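Local coordinates for protoporphyrinogen oxidase (Exiguobacterium sibiricum, PDB 3LOV), which probably uses bound FAD and molecular oxygen to oxidise coproporphyrinogen III to coproporphyrin III during heme b biosynthesis, at residues 145-150 / 413-418; 153-158 / 178-183; 330-335 / 364-369. All blocks are in the same frame, centred on the assembly; numbering follows the deposited sequence.

Interaction 1 of 3, residues 145-150 / 413-418; sequences EQDIPL and YTVGHA
The I148–P149 peptide presents one of its faces to V415. The CG2 methyl of V415 rests on that face, 3.4 Å from P149 N and 3.5 Å from I148 C. P149 CD touches the same methyl, 3.7 Å from V415 CG2. The other methyl of V415 serves D147: CG1 lies 4.0 Å from D147 CB. V415 CG1 is anti to the backbone N (chi1 175°), and this spreads the two methyls over D147 and P149. The D147 carboxylate is held by polar groups. OD1 accepts from the backbone N of F185, and OD2 is probably hydrogen bonded to S183 OG. D147 OD2 also accepts a hydrogen bond from a water, at 2.6 Å. That water accepts from G416 N at 2.7 Å, so a single water joins the carboxylate to the turn. Flanking V415 in sequence, Y413 and H417 meet: H417 NE2 lies over the centre of the Y413 ring. Y413 OH reaches the backbone of G444 and of L440, a residue that binds FAD. The arrangement joins a loop ending at P149, the N-cap of helix 150-158, to a type II beta turn, T414 to H417, whose G416 has a positive phi and N-caps helix 417-431.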
ATOM      1  N   GLU A 145     -16.688  13.540 -16.833  1.00 37.31           N
ATOM      2  CA  GLU A 145     -17.725  12.503 -16.828  1.00 40.89           C
ATOM      3  C   GLU A 145     -17.120  11.111 -16.794  1.00 39.07           C
ATOM      4  O   GLU A 145     -17.559  10.273 -16.037  1.00 41.79           O
ATOM      5  CB  GLU A 145     -18.593  12.609 -18.075  1.00 43.05           C
ATOM      6  CG  GLU A 145     -19.562  13.777 -18.056  1.00 55.04           C
ATOM      7  CD  GLU A 145     -20.758  13.533 -18.961  1.00 68.73           C
ATOM      8  OE1 GLU A 145     -21.669  12.768 -18.552  1.00 76.30           O
ATOM      9  OE2 GLU A 145     -20.781  14.098 -20.076  1.00 73.83           O
ATOM     10  N   GLN A 146     -16.121  10.876 -17.632  1.00 39.25           N
ATOM     11  CA  GLN A 146     -15.362   9.620 -17.644  1.00 38.37           C
ATOM     12  C   GLN A 146     -14.100   9.813 -16.792  1.00 36.45           C
ATOM     13  O   GLN A 146     -13.559  10.928 -16.706  1.00 35.43           O
ATOM     14  CB  GLN A 146     -14.913   9.254 -19.056  1.00 39.27           C
ATOM     15  CG  GLN A 146     -15.768   9.796 -20.228  1.00 50.99           C
ATOM     16  CD  GLN A 146     -17.158   9.190 -20.282  1.00 60.66           C
ATOM     17  OE1 GLN A 146     -18.157   9.902 -20.459  1.00 64.67           O
ATOM     18  NE2 GLN A 146     -17.232   7.864 -20.129  1.00 61.09           N
ATOM     19  N   ASP A 147     -13.590   8.728 -16.209  1.00 31.48           N
ATOM     20  CA  ASP A 147     -12.355   8.795 -15.438  1.00 28.07           C
ATOM     21  C   ASP A 147     -11.190   9.337 -16.261  1.00 27.65           C
ATOM     22  O   ASP A 147     -11.069   9.017 -17.425  1.00 28.07           O
ATOM     23  CB  ASP A 147     -12.013   7.415 -14.881  1.00 27.56           C
ATOM     24  CG  ASP A 147     -11.039   7.492 -13.717  1.00 29.41           C
ATOM     25  OD1 ASP A 147     -10.809   8.606 -13.204  1.00 26.31           O
ATOM     26  OD2 ASP A 147     -10.502   6.450 -13.298  1.00 23.21           O
ATOM     27  N   ILE A 148     -10.344  10.191 -15.675  1.00 26.72           N
ATOM     28  CA  ILE A 148      -9.118  10.628 -16.345  1.00 27.36           C
ATOM     29  C   ILE A 148      -8.040  10.563 -15.284  1.00 25.50           C
ATOM     30  O   ILE A 148      -8.367  10.485 -14.089  1.00 26.65           O
ATOM     31  CB  ILE A 148      -9.182  12.075 -16.895  1.00 29.24           C
ATOM     32  CG1 ILE A 148      -9.667  13.047 -15.800  1.00 28.66           C
ATOM     33  CG2 ILE A 148     -10.029  12.128 -18.205  1.00 28.00           C
ATOM     34  CD1 ILE A 148      -9.583  14.576 -16.194  1.00 26.09           C
ATOM     35  N   PRO A 149      -6.759  10.588 -15.691  1.00 22.07           N
ATOM     36  CA  PRO A 149      -5.687  10.593 -14.686  1.00 21.92           C
ATOM     37  C   PRO A 149      -5.740  11.840 -13.788  1.00 23.40           C
ATOM     38  O   PRO A 149      -6.136  12.918 -14.257  1.00 22.47           O
ATOM     39  CB  PRO A 149      -4.401  10.614 -15.531  1.00 25.39           C
ATOM     40  CG  PRO A 149      -4.811  10.178 -16.907  1.00 25.63           C
ATOM     41  CD  PRO A 149      -6.250  10.510 -17.075  1.00 22.44           C
ATOM     42  N   LEU A 150      -5.285  11.690 -12.544  1.00 23.78           N
ATOM     43  CA  LEU A 150      -5.336  12.731 -11.520  1.00 27.60           C
ATOM     44  C   LEU A 150      -4.625  13.996 -11.984  1.00 29.58           C
ATOM     45  O   LEU A 150      -5.081  15.120 -11.718  1.00 24.59           O
ATOM     46  CB  LEU A 150      -4.735  12.216 -10.200  1.00 28.41           C
ATOM     47  CG  LEU A 150      -4.974  12.976  -8.879  1.00 37.24           C
ATOM     48  CD1 LEU A 150      -6.443  13.340  -8.683  1.00 26.58           C
ATOM     49  CD2 LEU A 150      -4.455  12.172  -7.697  1.00 33.16           C
ATOM     50  N   TYR A 413      -1.658   0.990 -10.686  1.00 17.17           N
ATOM     51  CA  TYR A 413      -3.032   1.068 -11.160  1.00 19.00           C
ATOM     52  C   TYR A 413      -3.232   2.349 -11.961  1.00 19.40           C
ATOM     53  O   TYR A 413      -2.932   3.412 -11.468  1.00 22.76           O
ATOM     54  CB  TYR A 413      -4.044   1.162  -9.996  1.00 17.83           C
ATOM     55  CG  TYR A 413      -4.311  -0.083  -9.143  1.00 17.84           C
ATOM     56  CD1 TYR A 413      -3.363  -1.102  -8.981  1.00 20.43           C
ATOM     57  CD2 TYR A 413      -5.484  -0.174  -8.414  1.00 15.98           C
ATOM     58  CE1 TYR A 413      -3.604  -2.219  -8.149  1.00 22.97           C
ATOM     59  CE2 TYR A 413      -5.741  -1.283  -7.576  1.00 20.75           C
ATOM     60  CZ  TYR A 413      -4.817  -2.304  -7.465  1.00 20.22           C
ATOM     61  OH  TYR A 413      -5.083  -3.361  -6.626  1.00 15.54           O
ATOM     62  N   THR A 414      -3.837   2.259 -13.133  1.00 18.86           N
ATOM     63  CA  THR A 414      -4.058   3.433 -13.973  1.00 22.36           C
ATOM     64  C   THR A 414      -5.514   3.471 -14.337  1.00 23.48           C
ATOM     65  O   THR A 414      -6.241   2.567 -13.960  1.00 26.52           O
ATOM     66  CB  THR A 414      -3.247   3.344 -15.286  1.00 23.92           C
ATOM     67  OG1 THR A 414      -3.739   2.232 -16.045  1.00 25.16           O
ATOM     68  CG2 THR A 414      -1.693   3.186 -15.006  1.00 19.55           C
ATOM     69  N   VAL A 415      -5.940   4.499 -15.074  1.00 23.76           N
ATOM     70  CA  VAL A 415      -7.328   4.639 -15.506  1.00 22.50           C
ATOM     71  C   VAL A 415      -7.777   3.368 -16.207  1.00 21.00           C
ATOM     72  O   VAL A 415      -7.051   2.861 -17.051  1.00 19.31           O
ATOM     73  CB  VAL A 415      -7.520   5.845 -16.450  1.00 23.60           C
ATOM     74  CG1 VAL A 415      -8.968   5.883 -16.982  1.00 25.23           C
ATOM     75  CG2 VAL A 415      -7.148   7.161 -15.710  1.00 21.31           C
ATOM     76  N   GLY A 416      -8.975   2.896 -15.830  1.00 21.85           N
ATOM     77  CA  GLY A 416      -9.631   1.650 -16.319  1.00 22.25           C
ATOM     78  C   GLY A 416      -9.247   0.318 -15.631  1.00 22.71           C
ATOM     79  O   GLY A 416      -9.658  -0.767 -16.073  1.00 20.01           O
ATOM     80  N   HIS A 417      -8.439   0.389 -14.571  1.00 20.91           N
ATOM     81  CA  HIS A 417      -7.960  -0.816 -13.886  1.00 19.85           C
ATOM     82  C   HIS A 417      -9.098  -1.720 -13.441  1.00 20.53           C
ATOM     83  O   HIS A 417      -9.071  -2.891 -13.727  1.00 21.84           O
ATOM     84  CB  HIS A 417      -7.093  -0.456 -12.661  1.00 20.62           C
ATOM     85  CG  HIS A 417      -6.488  -1.642 -11.986  1.00 18.62           C
ATOM     86  ND1 HIS A 417      -5.351  -2.263 -12.460  1.00 20.61           N
ATOM     87  CD2 HIS A 417      -6.873  -2.338 -10.888  1.00 18.19           C
ATOM     88  CE1 HIS A 417      -5.052  -3.280 -11.668  1.00 23.33           C
ATOM     89  NE2 HIS A 417      -5.965  -3.353 -10.714  1.00 18.58           N
ATOM     90  N   ALA A 418     -10.079  -1.177 -12.730  1.00 19.42           N
ATOM     91  CA  ALA A 418     -11.130  -1.983 -12.146  1.00 20.94           C
ATOM     92  C   ALA A 418     -11.891  -2.755 -13.242  1.00 21.43           C
ATOM     93  O   ALA A 418     -12.113  -3.942 -13.107  1.00 24.35           O
ATOM     94  CB  ALA A 418     -12.073  -1.097 -11.285  1.00 20.51           C
TER
HETATM   95  O   HOH W   1     -10.756   4.071 -14.219  1.00 28.24           O

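Interaction 2 of 3, residues 153-158 / 178-183; sequences YLRPRL and NIDQMS
R155 and D180 form a side-on, two-pronged salt bridge. R155 NE donates to D180 OD1 at 3.0 Å with an N-H...O angle of 151°. R155 NH2 donates to D180 OD2, also at 3.0 Å, but this bond is more bent at 132°. Both carboxylate oxygens use their syn lone pairs. The guanidinium and carboxylate planes are 30° apart, so the fork is twisted rather than flat. R155 is extended from CG to NE, which carries its guanidinium out from the helix to the loop. Its remaining nitrogen, NH1, makes salt bridges to D160 and E164. Acidic partners therefore hold all three nitrogens, which probably fixes the rotation of the group.

This polar side is close-fitting yet only partly buried. The apolar side is the reverse: both residues are buried, but they touch each other lightly. L154 CD1 meets I179 CD1 at 4.0 Å, end against end, with the side chains crossing at about a right angle. I167 packs on both of them.

Helix 150-158 is kinked near P156. The loop 178-183 follows helix 160-172 and folds back alongside that helix and helix 150-158. I179 shares a backbone hydrogen bond with G151, and its N donates to E168 of helix 160-172. M182 is likewise bonded through the backbone to L150, at the start of helix 150-158.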
ATOM      1  N   TYR A 153      -6.565  15.822 -14.425  1.00 20.79           N
ATOM      2  CA  TYR A 153      -7.632  16.529 -13.753  1.00 19.79           C
ATOM      3  C   TYR A 153      -7.097  17.724 -13.027  1.00 21.04           C
ATOM      4  O   TYR A 153      -7.663  18.804 -13.112  1.00 24.22           O
ATOM      5  CB  TYR A 153      -8.324  15.607 -12.751  1.00 20.07           C
ATOM      6  CG  TYR A 153      -9.285  16.285 -11.822  1.00 19.88           C
ATOM      7  CD1 TYR A 153     -10.438  16.843 -12.284  1.00 16.81           C
ATOM      8  CD2 TYR A 153      -9.054  16.307 -10.459  1.00 24.56           C
ATOM      9  CE1 TYR A 153     -11.361  17.445 -11.414  1.00 17.71           C
ATOM     10  CE2 TYR A 153      -9.936  16.889  -9.604  1.00 24.88           C
ATOM     11  CZ  TYR A 153     -11.091  17.465 -10.085  1.00 26.46           C
ATOM     12  OH  TYR A 153     -11.959  18.046  -9.200  1.00 27.33           O
ATOM     13  N   LEU A 154      -6.036  17.530 -12.259  1.00 20.19           N
ATOM     14  CA  LEU A 154      -5.503  18.570 -11.404  1.00 19.01           C
ATOM     15  C   LEU A 154      -4.695  19.693 -12.098  1.00 21.57           C
ATOM     16  O   LEU A 154      -4.788  20.855 -11.689  1.00 19.58           O
ATOM     17  CB  LEU A 154      -4.665  17.951 -10.259  1.00 22.49           C
ATOM     18  CG  LEU A 154      -5.364  17.146  -9.154  1.00 24.17           C
ATOM     19  CD1 LEU A 154      -4.334  16.642  -8.171  1.00 23.90           C
ATOM     20  CD2 LEU A 154      -6.428  17.983  -8.418  1.00 22.30           C
ATOM     21  N   ARG A 155      -3.887  19.373 -13.122  1.00 20.62           N
ATOM     22  CA  ARG A 155      -2.971  20.351 -13.675  1.00 18.64           C
ATOM     23  C   ARG A 155      -3.683  21.589 -14.266  1.00 18.25           C
ATOM     24  O   ARG A 155      -3.263  22.717 -14.038  1.00 19.63           O
ATOM     25  CB  ARG A 155      -2.002  19.728 -14.709  1.00 19.47           C
ATOM     26  CG  ARG A 155      -0.865  18.923 -14.056  1.00 17.99           C
ATOM     27  CD  ARG A 155      -0.125  18.095 -15.060  1.00 25.40           C
ATOM     28  NE  ARG A 155       0.886  17.252 -14.443  1.00 21.57           N
ATOM     29  CZ  ARG A 155       2.121  17.624 -14.128  1.00 24.61           C
ATOM     30  NH1 ARG A 155       2.564  18.855 -14.355  1.00 27.91           N
ATOM     31  NH2 ARG A 155       2.907  16.753 -13.536  1.00 27.23           N
ATOM     32  N   PRO A 156      -4.753  21.385 -15.030  1.00 21.14           N
ATOM     33  CA  PRO A 156      -5.440  22.590 -15.529  1.00 23.73           C
ATOM     34  C   PRO A 156      -6.097  23.470 -14.440  1.00 24.95           C
ATOM     35  O   PRO A 156      -6.332  24.656 -14.674  1.00 25.95           O
ATOM     36  CB  PRO A 156      -6.513  22.035 -16.494  1.00 23.37           C
ATOM     37  CG  PRO A 156      -6.202  20.546 -16.657  1.00 23.75           C
ATOM     38  CD  PRO A 156      -5.316  20.121 -15.551  1.00 21.86           C
ATOM     39  N   ARG A 157      -6.405  22.888 -13.281  1.00 24.54           N
ATOM     40  CA  ARG A 157      -7.073  23.593 -12.203  1.00 22.29           C
ATOM     41  C   ARG A 157      -6.106  24.259 -11.251  1.00 24.49           C
ATOM     42  O   ARG A 157      -6.442  25.277 -10.656  1.00 26.71           O
ATOM     43  CB  ARG A 157      -7.987  22.637 -11.420  1.00 19.56           C
ATOM     44  CG  ARG A 157      -9.162  22.108 -12.267  1.00 19.97           C
ATOM     45  CD  ARG A 157      -9.963  20.954 -11.610  1.00 19.75           C
ATOM     46  NE  ARG A 157     -11.190  20.743 -12.362  1.00 20.46           N
ATOM     47  CZ  ARG A 157     -11.248  20.185 -13.583  1.00 25.52           C
ATOM     48  NH1 ARG A 157     -10.164  19.700 -14.186  1.00 20.27           N
ATOM     49  NH2 ARG A 157     -12.394  20.126 -14.223  1.00 28.18           N
ATOM     50  N   LEU A 158      -4.934  23.656 -11.059  1.00 24.16           N
ATOM     51  CA  LEU A 158      -3.991  24.082 -10.028  1.00 24.39           C
ATOM     52  C   LEU A 158      -2.616  24.486 -10.569  1.00 21.30           C
ATOM     53  O   LEU A 158      -1.800  25.040  -9.820  1.00 22.47           O
ATOM     54  CB  LEU A 158      -3.771  22.969  -8.982  1.00 22.47           C
ATOM     55  CG  LEU A 158      -4.974  22.483  -8.218  1.00 27.34           C
ATOM     56  CD1 LEU A 158      -4.629  21.110  -7.524  1.00 23.18           C
ATOM     57  CD2 LEU A 158      -5.479  23.585  -7.244  1.00 27.08           C
ATOM     58  N   ASN A 178       2.911   7.644  -9.964  1.00 26.86           N
ATOM     59  CA  ASN A 178       2.945   8.757 -10.839  1.00 29.11           C
ATOM     60  C   ASN A 178       1.576   9.422 -10.828  1.00 28.49           C
ATOM     61  O   ASN A 178       0.603   8.843 -11.290  1.00 28.07           O
ATOM     62  CB  ASN A 178       3.340   8.294 -12.264  1.00 26.15           C
ATOM     63  CG  ASN A 178       4.812   7.872 -12.364  1.00 29.27           C
ATOM     64  OD1 ASN A 178       5.694   8.637 -12.004  1.00 28.85           O
ATOM     65  ND2 ASN A 178       5.069   6.674 -12.873  1.00 25.91           N
ATOM     66  N   ILE A 179       1.498  10.647 -10.324  1.00 27.01           N
ATOM     67  CA  ILE A 179       0.235  11.352 -10.336  1.00 27.06           C
ATOM     68  C   ILE A 179      -0.428  11.368 -11.735  1.00 26.93           C
ATOM     69  O   ILE A 179      -1.664  11.311 -11.836  1.00 25.14           O
ATOM     70  CB  ILE A 179       0.369  12.790  -9.754  1.00 27.42           C
ATOM     71  CG1 ILE A 179      -1.002  13.319  -9.324  1.00 28.28           C
ATOM     72  CG2 ILE A 179       0.985  13.750 -10.763  1.00 26.89           C
ATOM     73  CD1 ILE A 179      -0.929  14.460  -8.300  1.00 25.64           C
ATOM     74  N   ASP A 180       0.369  11.413 -12.815  1.00 25.14           N
ATOM     75  CA  ASP A 180      -0.204  11.544 -14.169  1.00 25.08           C
ATOM     76  C   ASP A 180      -0.765  10.239 -14.765  1.00 23.99           C
ATOM     77  O   ASP A 180      -1.275  10.239 -15.893  1.00 24.30           O
ATOM     78  CB  ASP A 180       0.815  12.171 -15.151  1.00 24.10           C
ATOM     79  CG  ASP A 180       1.063  13.650 -14.862  1.00 32.05           C
ATOM     80  OD1 ASP A 180       0.082  14.418 -14.842  1.00 34.06           O
ATOM     81  OD2 ASP A 180       2.233  14.042 -14.619  1.00 32.66           O
ATOM     82  N   GLN A 181      -0.658   9.129 -14.047  1.00 22.09           N
ATOM     83  CA  GLN A 181      -1.254   7.851 -14.533  1.00 26.93           C
ATOM     84  C   GLN A 181      -2.397   7.288 -13.643  1.00 26.52           C
ATOM     85  O   GLN A 181      -3.332   6.626 -14.154  1.00 29.41           O
ATOM     86  CB  GLN A 181      -0.153   6.780 -14.686  1.00 30.18           C
ATOM     87  CG  GLN A 181       1.062   7.224 -15.531  1.00 30.31           C
ATOM     88  CD  GLN A 181       2.018   6.093 -15.786  1.00 41.74           C
ATOM     89  OE1 GLN A 181       1.678   4.903 -15.620  1.00 54.13           O
ATOM     90  NE2 GLN A 181       3.222   6.440 -16.211  1.00 47.11           N
HETATM   91  N   MSE A 182      -2.327   7.593 -12.344  1.00 25.78           N
HETATM   92  CA  MSE A 182      -3.329   7.169 -11.338  1.00 26.25           C
HETATM   93  C   MSE A 182      -4.709   7.661 -11.755  1.00 22.49           C
HETATM   94  O   MSE A 182      -4.826   8.721 -12.314  1.00 22.75           O
HETATM   95  CB  MSE A 182      -3.084   7.847 -10.007  1.00 24.16           C
HETATM   96  CG  MSE A 182      -2.009   7.367  -9.075  1.00 36.79           C
HETATM   97 SE   MSE A 182      -1.937   8.838  -7.716  0.75 44.93          SE
HETATM   98  CE  MSE A 182      -0.069   8.453  -7.465  1.00 25.54           C
ATOM     99  N   SER A 183      -5.738   6.899 -11.436  1.00 21.59           N
ATOM    100  CA  SER A 183      -7.131   7.283 -11.683  1.00 24.29           C
ATOM    101  C   SER A 183      -7.571   8.433 -10.750  1.00 23.06           C
ATOM    102  O   SER A 183      -7.100   8.561  -9.629  1.00 25.15           O
ATOM    103  CB  SER A 183      -8.030   6.069 -11.458  1.00 24.60           C
ATOM    104  OG  SER A 183      -9.374   6.433 -11.146  1.00 26.38           O
TER

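Interaction 3 of 3, residues 330-335 / 364-369; sequences FVVNRR and VGRPGN
R334 and R366 lie where the two backbones come near each other, yet their CA atoms are still 8.6 Å apart, and a side chain bridges the distance. The setting is the mixed beta sheet: strands 329-332 and 357-364 flank strand 340-345, and both segments run off strand ends. R366 opens a type II beta turn to N369, closed by backbone bonds in both directions between these two residues. Its side chain is extended from CG to NE and reaches across to the end of strand 329-332. There R366 NH2 donates to V332 O at 3.0 Å with an angle of 152°. The oxygen lies near the guanidinium plane, but the nitrogen stands well above the plane of the carbonyl. R334 covers one face of the guanidinium, with its CA 3.5 Å from R366 NH2 and its CB 3.6 Å from R366 CZ. The charged end of R334 turns elsewhere, and its NH2 donates to N178 OD1. N333 OD1 accepts from R335 N in an Asx turn and also from R335 NH1, which probably steadies the bend after the strand. A water donates to V332 O at 2.7 Å and accepts from R366 NH1 at 3.1 Å.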
ATOM      1  N   PHE A 330       9.294  12.922   6.476  1.00 25.39           N
ATOM      2  CA  PHE A 330       9.275  13.696   5.233  1.00 26.25           C
ATOM      3  C   PHE A 330       9.152  12.810   3.990  1.00 25.05           C
ATOM      4  O   PHE A 330       9.570  11.647   4.022  1.00 27.27           O
ATOM      5  CB  PHE A 330      10.516  14.614   5.133  1.00 25.12           C
ATOM      6  CG  PHE A 330      11.846  13.884   5.090  1.00 27.06           C
ATOM      7  CD1 PHE A 330      12.372  13.427   3.883  1.00 21.06           C
ATOM      8  CD2 PHE A 330      12.604  13.699   6.254  1.00 25.62           C
ATOM      9  CE1 PHE A 330      13.577  12.754   3.841  1.00 17.94           C
ATOM     10  CE2 PHE A 330      13.830  13.033   6.213  1.00 31.26           C
ATOM     11  CZ  PHE A 330      14.319  12.571   5.001  1.00 30.75           C
ATOM     12  N   VAL A 331       8.569  13.374   2.925  1.00 23.19           N
ATOM     13  CA  VAL A 331       8.557  12.783   1.576  1.00 25.09           C
ATOM     14  C   VAL A 331       9.532  13.574   0.668  1.00 24.78           C
ATOM     15  O   VAL A 331       9.765  14.769   0.898  1.00 23.98           O
ATOM     16  CB  VAL A 331       7.131  12.782   0.998  1.00 26.37           C
ATOM     17  CG1 VAL A 331       6.233  11.827   1.779  1.00 27.89           C
ATOM     18  CG2 VAL A 331       6.532  14.195   1.030  1.00 27.03           C
ATOM     19  N   VAL A 332      10.150  12.906  -0.311  1.00 22.39           N
ATOM     20  CA  VAL A 332      11.161  13.529  -1.162  1.00 20.97           C
ATOM     21  C   VAL A 332      10.662  13.755  -2.593  1.00 21.67           C
ATOM     22  O   VAL A 332      10.121  12.851  -3.256  1.00 17.89           O
ATOM     23  CB  VAL A 332      12.455  12.684  -1.220  1.00 23.42           C
ATOM     24  CG1 VAL A 332      13.606  13.411  -2.025  1.00 19.64           C
ATOM     25  CG2 VAL A 332      12.888  12.315   0.196  1.00 21.61           C
ATOM     26  N   ASN A 333      10.882  14.965  -3.094  1.00 22.03           N
ATOM     27  CA  ASN A 333      10.611  15.243  -4.496  1.00 22.54           C
ATOM     28  C   ASN A 333      11.582  14.398  -5.344  1.00 22.86           C
ATOM     29  O   ASN A 333      12.785  14.355  -5.073  1.00 22.35           O
ATOM     30  CB  ASN A 333      10.753  16.723  -4.797  1.00 19.74           C
ATOM     31  CG  ASN A 333      10.355  17.070  -6.225  1.00 25.15           C
ATOM     32  OD1 ASN A 333      10.751  16.394  -7.186  1.00 19.87           O
ATOM     33  ND2 ASN A 333       9.567  18.125  -6.373  1.00 27.71           N
ATOM     34  N   ARG A 334      11.027  13.700  -6.322  1.00 22.77           N
ATOM     35  CA  ARG A 334      11.780  12.771  -7.172  1.00 20.93           C
ATOM     36  C   ARG A 334      12.903  13.475  -7.959  1.00 22.32           C
ATOM     37  O   ARG A 334      13.881  12.825  -8.381  1.00 19.07           O
ATOM     38  CB  ARG A 334      10.819  12.122  -8.159  1.00 20.43           C
ATOM     39  CG  ARG A 334      10.305  13.085  -9.232  1.00 18.55           C
ATOM     40  CD  ARG A 334       8.968  12.605  -9.863  1.00 22.96           C
ATOM     41  NE  ARG A 334       9.101  11.269 -10.413  1.00 21.18           N
ATOM     42  CZ  ARG A 334       8.099  10.566 -10.949  1.00 27.66           C
ATOM     43  NH1 ARG A 334       6.867  11.045 -11.004  1.00 25.17           N
ATOM     44  NH2 ARG A 334       8.334   9.361 -11.433  1.00 29.12           N
ATOM     45  N   ARG A 335      12.767  14.790  -8.162  1.00 22.51           N
ATOM     46  CA  ARG A 335      13.806  15.573  -8.826  1.00 25.91           C
ATOM     47  C   ARG A 335      15.054  15.829  -7.983  1.00 28.11           C
ATOM     48  O   ARG A 335      16.071  16.223  -8.541  1.00 27.46           O
ATOM     49  CB  ARG A 335      13.248  16.922  -9.331  1.00 27.66           C
ATOM     50  CG  ARG A 335      12.167  16.750 -10.353  1.00 25.17           C
ATOM     51  CD  ARG A 335      11.333  18.035 -10.530  1.00 20.88           C
ATOM     52  NE  ARG A 335      10.187  17.701 -11.360  1.00 18.28           N
ATOM     53  CZ  ARG A 335       9.136  16.990 -10.952  1.00 19.75           C
ATOM     54  NH1 ARG A 335       9.082  16.531  -9.692  1.00 19.36           N
ATOM     55  NH2 ARG A 335       8.142  16.725 -11.800  1.00 20.80           N
ATOM     56  N   VAL A 364      13.264   3.279  -0.133  1.00 19.78           N
ATOM     57  CA  VAL A 364      14.030   3.414  -1.392  1.00 20.79           C
ATOM     58  C   VAL A 364      13.294   2.635  -2.480  1.00 21.92           C
ATOM     59  O   VAL A 364      12.876   1.497  -2.243  1.00 23.71           O
ATOM     60  CB  VAL A 364      15.485   2.841  -1.269  1.00 19.09           C
ATOM     61  CG1 VAL A 364      16.153   2.773  -2.658  1.00 25.64           C
ATOM     62  CG2 VAL A 364      16.359   3.690  -0.311  1.00 17.54           C
ATOM     63  N   GLY A 365      13.134   3.240  -3.660  1.00 20.87           N
ATOM     64  CA  GLY A 365      12.504   2.591  -4.787  1.00 22.53           C
ATOM     65  C   GLY A 365      11.352   3.400  -5.353  1.00 23.09           C
ATOM     66  O   GLY A 365      10.471   3.812  -4.612  1.00 20.71           O
ATOM     67  N   ARG A 366      11.393   3.648  -6.665  1.00 21.08           N
ATOM     68  CA  ARG A 366      10.296   4.302  -7.422  1.00 21.72           C
ATOM     69  C   ARG A 366      10.045   3.555  -8.715  1.00 19.83           C
ATOM     70  O   ARG A 366      10.922   2.810  -9.171  1.00 19.54           O
ATOM     71  CB  ARG A 366      10.692   5.743  -7.816  1.00 19.50           C
ATOM     72  CG  ARG A 366      11.108   6.645  -6.677  1.00 19.37           C
ATOM     73  CD  ARG A 366      11.458   7.993  -7.253  1.00 25.45           C
ATOM     74  NE  ARG A 366      11.839   8.941  -6.226  1.00 25.59           N
ATOM     75  CZ  ARG A 366      10.978   9.668  -5.517  1.00 26.62           C
ATOM     76  NH1 ARG A 366       9.683   9.563  -5.727  1.00 23.96           N
ATOM     77  NH2 ARG A 366      11.428  10.482  -4.582  1.00 24.08           N
ATOM     78  N   PRO A 367       8.892   3.791  -9.350  1.00 20.27           N
ATOM     79  CA  PRO A 367       8.675   3.121 -10.628  1.00 24.04           C
ATOM     80  C   PRO A 367       9.673   3.640 -11.694  1.00 25.20           C
ATOM     81  O   PRO A 367       9.868   4.871 -11.870  1.00 22.13           O
ATOM     82  CB  PRO A 367       7.234   3.495 -10.982  1.00 22.52           C
ATOM     83  CG  PRO A 367       6.975   4.746 -10.172  1.00 27.13           C
ATOM     84  CD  PRO A 367       7.704   4.546  -8.919  1.00 22.95           C
ATOM     85  N   GLY A 368      10.350   2.695 -12.329  1.00 21.58           N
ATOM     86  CA  GLY A 368      11.333   3.016 -13.325  1.00 22.97           C
ATOM     87  C   GLY A 368      12.664   3.412 -12.726  1.00 25.05           C
ATOM     88  O   GLY A 368      13.603   3.682 -13.470  1.00 26.88           O
ATOM     89  N   ASN A 369      12.788   3.394 -11.397  1.00 22.38           N
ATOM     90  CA  ASN A 369      14.024   3.823 -10.732  1.00 21.67           C
ATOM     91  C   ASN A 369      14.117   3.158  -9.370  1.00 22.86           C
ATOM     92  O   ASN A 369      13.726   3.736  -8.363  1.00 22.32           O
ATOM     93  CB  ASN A 369      13.976   5.363 -10.648  1.00 19.60           C
ATOM     94  CG  ASN A 369      15.171   6.001  -9.935  1.00 17.95           C
ATOM     95  OD1 ASN A 369      16.193   5.374  -9.686  1.00 22.89           O
ATOM     96  ND2 ASN A 369      15.015   7.299  -9.594  1.00 16.65           N
TER
HETATM   97  O   HOH W   2       8.258  10.886  -3.344  1.00 31.85           O

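Interaction 1 is a surface contact, while interactions 2 and 3 are partly buried. Interactions 1 and 2 share helix 150-158: one holds the loop leading into it, the other its later turns. Segment 178-183, half of interaction 2, also packs against both segments of interaction 1. N178 in the same loop bonds R334, tying interaction 2 to interaction 3. Interactions 1 and 3 do not touch; their nearest atoms are about 9 Å apart. The chemistry changes with place. A valine and one water serve the loops of interaction 1. Interaction 2 pairs opposite charges beside an apolar touch among helices. In interaction 3, at strand ends of the mixed sheet, an arginine binds a backbone carbonyl instead.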